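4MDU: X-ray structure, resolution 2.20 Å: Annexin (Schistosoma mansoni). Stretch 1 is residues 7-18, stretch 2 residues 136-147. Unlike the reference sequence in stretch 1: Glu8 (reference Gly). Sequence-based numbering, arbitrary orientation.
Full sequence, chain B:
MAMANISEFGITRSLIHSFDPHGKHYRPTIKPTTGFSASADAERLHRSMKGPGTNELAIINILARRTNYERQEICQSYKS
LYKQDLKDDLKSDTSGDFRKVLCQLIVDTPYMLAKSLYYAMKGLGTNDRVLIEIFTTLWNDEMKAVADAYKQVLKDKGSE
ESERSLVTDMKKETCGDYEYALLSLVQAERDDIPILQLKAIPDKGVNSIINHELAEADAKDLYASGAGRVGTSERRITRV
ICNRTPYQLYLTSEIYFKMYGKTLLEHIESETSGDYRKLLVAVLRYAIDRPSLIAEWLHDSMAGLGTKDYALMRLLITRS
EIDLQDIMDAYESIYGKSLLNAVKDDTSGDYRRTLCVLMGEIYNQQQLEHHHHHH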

# COMPACT_ATOMS: atom_id res chain seq x y z
N SER B 7 -4.33 30.19 16.93
CA SER B 7 -4.14 28.84 16.39
C SER B 7 -4.89 27.82 17.24
O SER B 7 -4.81 27.86 18.47
CB SER B 7 -2.67 28.47 16.33
OG SER B 7 -2.53 27.07 16.12
N GLU B 8 -5.58 26.89 16.59
CA GLU B 8 -6.32 25.85 17.29
C GLU B 8 -5.36 24.81 17.86
O GLU B 8 -5.78 23.93 18.63
CB GLU B 8 -7.35 25.19 16.38
CG GLU B 8 -8.38 26.18 15.85
CD GLU B 8 -9.07 26.98 16.96
OE1 GLU B 8 -9.09 26.53 18.13
OE2 GLU B 8 -9.58 28.08 16.66
N PHE B 9 -4.08 24.93 17.51
CA PHE B 9 -3.06 24.06 18.08
C PHE B 9 -2.41 24.68 19.32
O PHE B 9 -1.81 23.97 20.13
CB PHE B 9 -1.99 23.72 17.05
CG PHE B 9 -2.25 22.43 16.31
CD1 PHE B 9 -3.49 21.82 16.37
CD2 PHE B 9 -1.24 21.82 15.57
CE1 PHE B 9 -3.73 20.64 15.70
CE2 PHE B 9 -1.48 20.63 14.90
CZ PHE B 9 -2.74 20.04 14.97
N GLY B 10 -2.50 26.00 19.45
CA GLY B 10 -1.77 26.69 20.50
C GLY B 10 -0.31 26.94 20.14
O GLY B 10 0.16 26.50 19.09
N ILE B 11 0.40 27.63 21.02
CA ILE B 11 1.76 28.08 20.74
C ILE B 11 2.65 27.01 20.15
O ILE B 11 3.54 27.30 19.34
CB ILE B 11 2.45 28.67 21.99
CG1 ILE B 11 1.71 29.90 22.50
CG2 ILE B 11 3.89 29.04 21.67
CD1 ILE B 11 0.46 29.59 23.30
N THR B 12 2.42 25.76 20.53
CA THR B 12 3.23 24.66 20.01
C THR B 12 2.41 23.42 19.68
O THR B 12 1.24 23.31 20.03
CB THR B 12 4.32 24.23 21.01
OG1 THR B 12 3.71 23.62 22.16
CG2 THR B 12 5.14 25.43 21.45
N ARG B 13 3.06 22.49 18.99
CA ARG B 13 2.55 21.13 18.89
C ARG B 13 2.65 20.58 20.30
O ARG B 13 3.41 21.08 21.12
CB ARG B 13 3.43 20.30 17.95
CG ARG B 13 3.39 20.75 16.49
CD ARG B 13 2.03 20.48 15.88
NE ARG B 13 1.60 19.10 16.13
CZ ARG B 13 1.58 18.14 15.20
NH1 ARG B 13 1.97 18.40 13.95
NH2 ARG B 13 1.16 16.92 15.52
N SER B 14 1.89 19.54 20.58
CA SER B 14 1.83 19.03 21.94
C SER B 14 3.19 18.51 22.39
O SER B 14 3.88 17.85 21.62
CB SER B 14 0.78 17.93 22.04
OG SER B 14 1.25 16.91 22.91
N LEU B 15 3.56 18.77 23.65
CA LEU B 15 4.87 18.35 24.18
C LEU B 15 5.06 16.84 24.19
O LEU B 15 6.18 16.33 24.31
CB LEU B 15 5.10 18.88 25.59
CG LEU B 15 6.29 19.82 25.72
CD1 LEU B 15 5.98 21.11 24.98
CD2 LEU B 15 6.60 20.09 27.18
N ILE B 16 3.96 16.11 24.06
CA ILE B 16 4.06 14.66 24.02
C ILE B 16 4.94 14.16 22.86
O ILE B 16 5.50 13.06 22.93
CB ILE B 16 2.67 14.03 23.96
CG1 ILE B 16 2.72 12.60 24.47
CG2 ILE B 16 2.12 14.11 22.54
CD1 ILE B 16 1.45 12.15 25.14
N HIS B 17 5.08 14.97 21.80
CA HIS B 17 5.96 14.62 20.66
C HIS B 17 7.42 15.04 20.87
O HIS B 17 8.28 14.75 20.03
CB HIS B 17 5.49 15.28 19.36
CG HIS B 17 4.05 15.03 19.03
ND1 HIS B 17 3.60 13.82 18.55
CD2 HIS B 17 2.97 15.85 19.09
CE1 HIS B 17 2.29 13.90 18.34
NE2 HIS B 17 1.89 15.12 18.66
N SER B 18 7.70 15.73 21.97
CA SER B 18 8.90 16.53 22.09
C SER B 18 10.14 15.79 22.55
O SER B 18 11.25 16.29 22.37
CB SER B 18 8.64 17.70 23.03
OG SER B 18 8.10 18.80 22.33
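Stretch 2 136-147: TTLWNDEMKAVA

The apolar centre of the contact is the Phe9 ring, packed on the first turns of the helix that begins at Asn140. Glu142 CG lies over one ring face, 4.2 Å from the centroid, a CH-pi contact. Ala145 CB meets the ring edge, 3.8 Å from Phe9 CE1. Leu138 CD2 and Val146 CG2 lie 4.0 and 4.2 Å from Phe9 CZ. Ala145 CB also touches the backbone at Glu8 O, 3.6 Å away; Glu8 differs from the reference sequence.

Stretch 1 is mostly loop, with a short 3-10 segment from Leu15. It runs against the direction of stretch 2: Glu8 pairs with Ala145, Phe9 with Glu142 and Ser14 with Trp139. Near Trp139, the helix N-cap residue, Ile16 CD1 sits over the indole face, 3.8 Å from the five-membered ring centroid.

Glu142 gathers the polar edge. Its OE2 accepts from Arg13 NE at 2.9 Å, in a salt bridge, and from Ser14 N at 2.8 Å. Its OE1 accepts from His17 NE2 at 2.7 Å and from Trp139 N, within its own stretch, at 2.9 Å. Arg13 NH2 adds a weak bond to Thr137 O at 2.9 Å. Water 1 links Arg13 NH1 (2.7 Å) to Thr137 OG1 (2.8 Å).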

# COMPACT_ATOMS: atom_id res chain seq x y z
N THR B 136 -1.35 9.08 12.53
CA THR B 136 -0.22 8.65 13.35
C THR B 136 0.39 9.80 14.14
O THR B 136 0.76 9.64 15.31
CB THR B 136 0.87 8.00 12.48
OG1 THR B 136 0.43 6.70 12.07
CG2 THR B 136 2.15 7.85 13.25
N THR B 137 0.47 10.98 13.52
CA THR B 137 1.19 12.10 14.11
C THR B 137 0.35 13.04 14.99
O THR B 137 0.85 14.07 15.44
CB THR B 137 1.88 12.95 13.03
OG1 THR B 137 0.87 13.62 12.26
CG2 THR B 137 2.71 12.07 12.11
N LEU B 138 -0.91 12.70 15.24
CA LEU B 138 -1.75 13.59 16.04
C LEU B 138 -2.09 12.99 17.38
O LEU B 138 -2.63 11.88 17.46
CB LEU B 138 -3.04 13.94 15.30
CG LEU B 138 -2.87 14.69 13.97
CD1 LEU B 138 -4.19 14.72 13.20
CD2 LEU B 138 -2.34 16.10 14.21
N TRP B 139 -1.81 13.72 18.45
CA TRP B 139 -2.32 13.29 19.75
C TRP B 139 -3.73 13.85 20.00
O TRP B 139 -4.29 14.56 19.15
CB TRP B 139 -1.35 13.59 20.89
CG TRP B 139 -1.32 12.45 21.86
CD1 TRP B 139 -1.88 12.41 23.12
CD2 TRP B 139 -0.73 11.15 21.65
NE1 TRP B 139 -1.66 11.18 23.69
CE2 TRP B 139 -0.97 10.39 22.81
CE3 TRP B 139 -0.02 10.56 20.59
CZ2 TRP B 139 -0.52 9.07 22.94
CZ3 TRP B 139 0.42 9.25 20.73
CH2 TRP B 139 0.17 8.52 21.90
N ASN B 140 -4.30 13.52 21.15
CA ASN B 140 -5.72 13.74 21.39
C ASN B 140 -6.25 15.14 21.05
O ASN B 140 -7.22 15.28 20.29
CB ASN B 140 -6.09 13.35 22.83
CG ASN B 140 -5.96 11.85 23.06
OD1 ASN B 140 -6.03 11.06 22.12
ND2 ASN B 140 -5.77 11.46 24.33
N ASP B 141 -5.64 16.15 21.63
CA ASP B 141 -6.08 17.53 21.44
C ASP B 141 -5.87 18.02 20.01
O ASP B 141 -6.68 18.78 19.47
CB ASP B 141 -5.37 18.43 22.43
CG ASP B 141 -5.86 18.21 23.86
OD1 ASP B 141 -7.04 17.86 23.99
OD2 ASP B 141 -5.09 18.37 24.82
N GLU B 142 -4.77 17.59 19.39
CA GLU B 142 -4.48 17.95 18.01
C GLU B 142 -5.53 17.34 17.11
O GLU B 142 -6.06 18.00 16.22
CB GLU B 142 -3.08 17.48 17.64
CG GLU B 142 -2.03 18.16 18.53
CD GLU B 142 -0.65 17.53 18.46
OE1 GLU B 142 -0.55 16.30 18.27
OE2 GLU B 142 0.35 18.28 18.61
N MET B 143 -5.86 16.08 17.39
CA MET B 143 -6.82 15.34 16.59
C MET B 143 -8.18 16.03 16.60
O MET B 143 -8.83 16.15 15.55
CB MET B 143 -6.94 13.90 17.11
CG MET B 143 -7.89 13.03 16.33
SD MET B 143 -7.24 12.50 14.73
CE MET B 143 -8.72 12.65 13.75
N LYS B 144 -8.59 16.50 17.79
CA LYS B 144 -9.88 17.18 17.95
C LYS B 144 -9.85 18.51 17.22
O LYS B 144 -10.85 18.91 16.61
CB LYS B 144 -10.22 17.41 19.44
CG LYS B 144 -10.44 16.12 20.24
CD LYS B 144 -10.65 16.40 21.73
CE LYS B 144 -10.73 15.12 22.54
NZ LYS B 144 -11.14 15.38 23.97
N ALA B 145 -8.73 19.22 17.28
CA ALA B 145 -8.57 20.45 16.50
C ALA B 145 -8.67 20.17 15.00
O ALA B 145 -9.23 20.98 14.26
CB ALA B 145 -7.27 21.15 16.83
N VAL B 146 -8.13 19.04 14.56
CA VAL B 146 -8.22 18.71 13.14
C VAL B 146 -9.66 18.32 12.78
O VAL B 146 -10.18 18.71 11.72
CB VAL B 146 -7.26 17.57 12.74
CG1 VAL B 146 -7.53 17.17 11.30
CG2 VAL B 146 -5.81 18.00 12.91
N ALA B 147 -10.30 17.55 13.65
CA ALA B 147 -11.69 17.19 13.44
C ALA B 147 -12.53 18.47 13.31
O ALA B 147 -13.39 18.57 12.44
CB ALA B 147 -12.21 16.30 14.58
O HOH W 1 1.57 16.33 12.25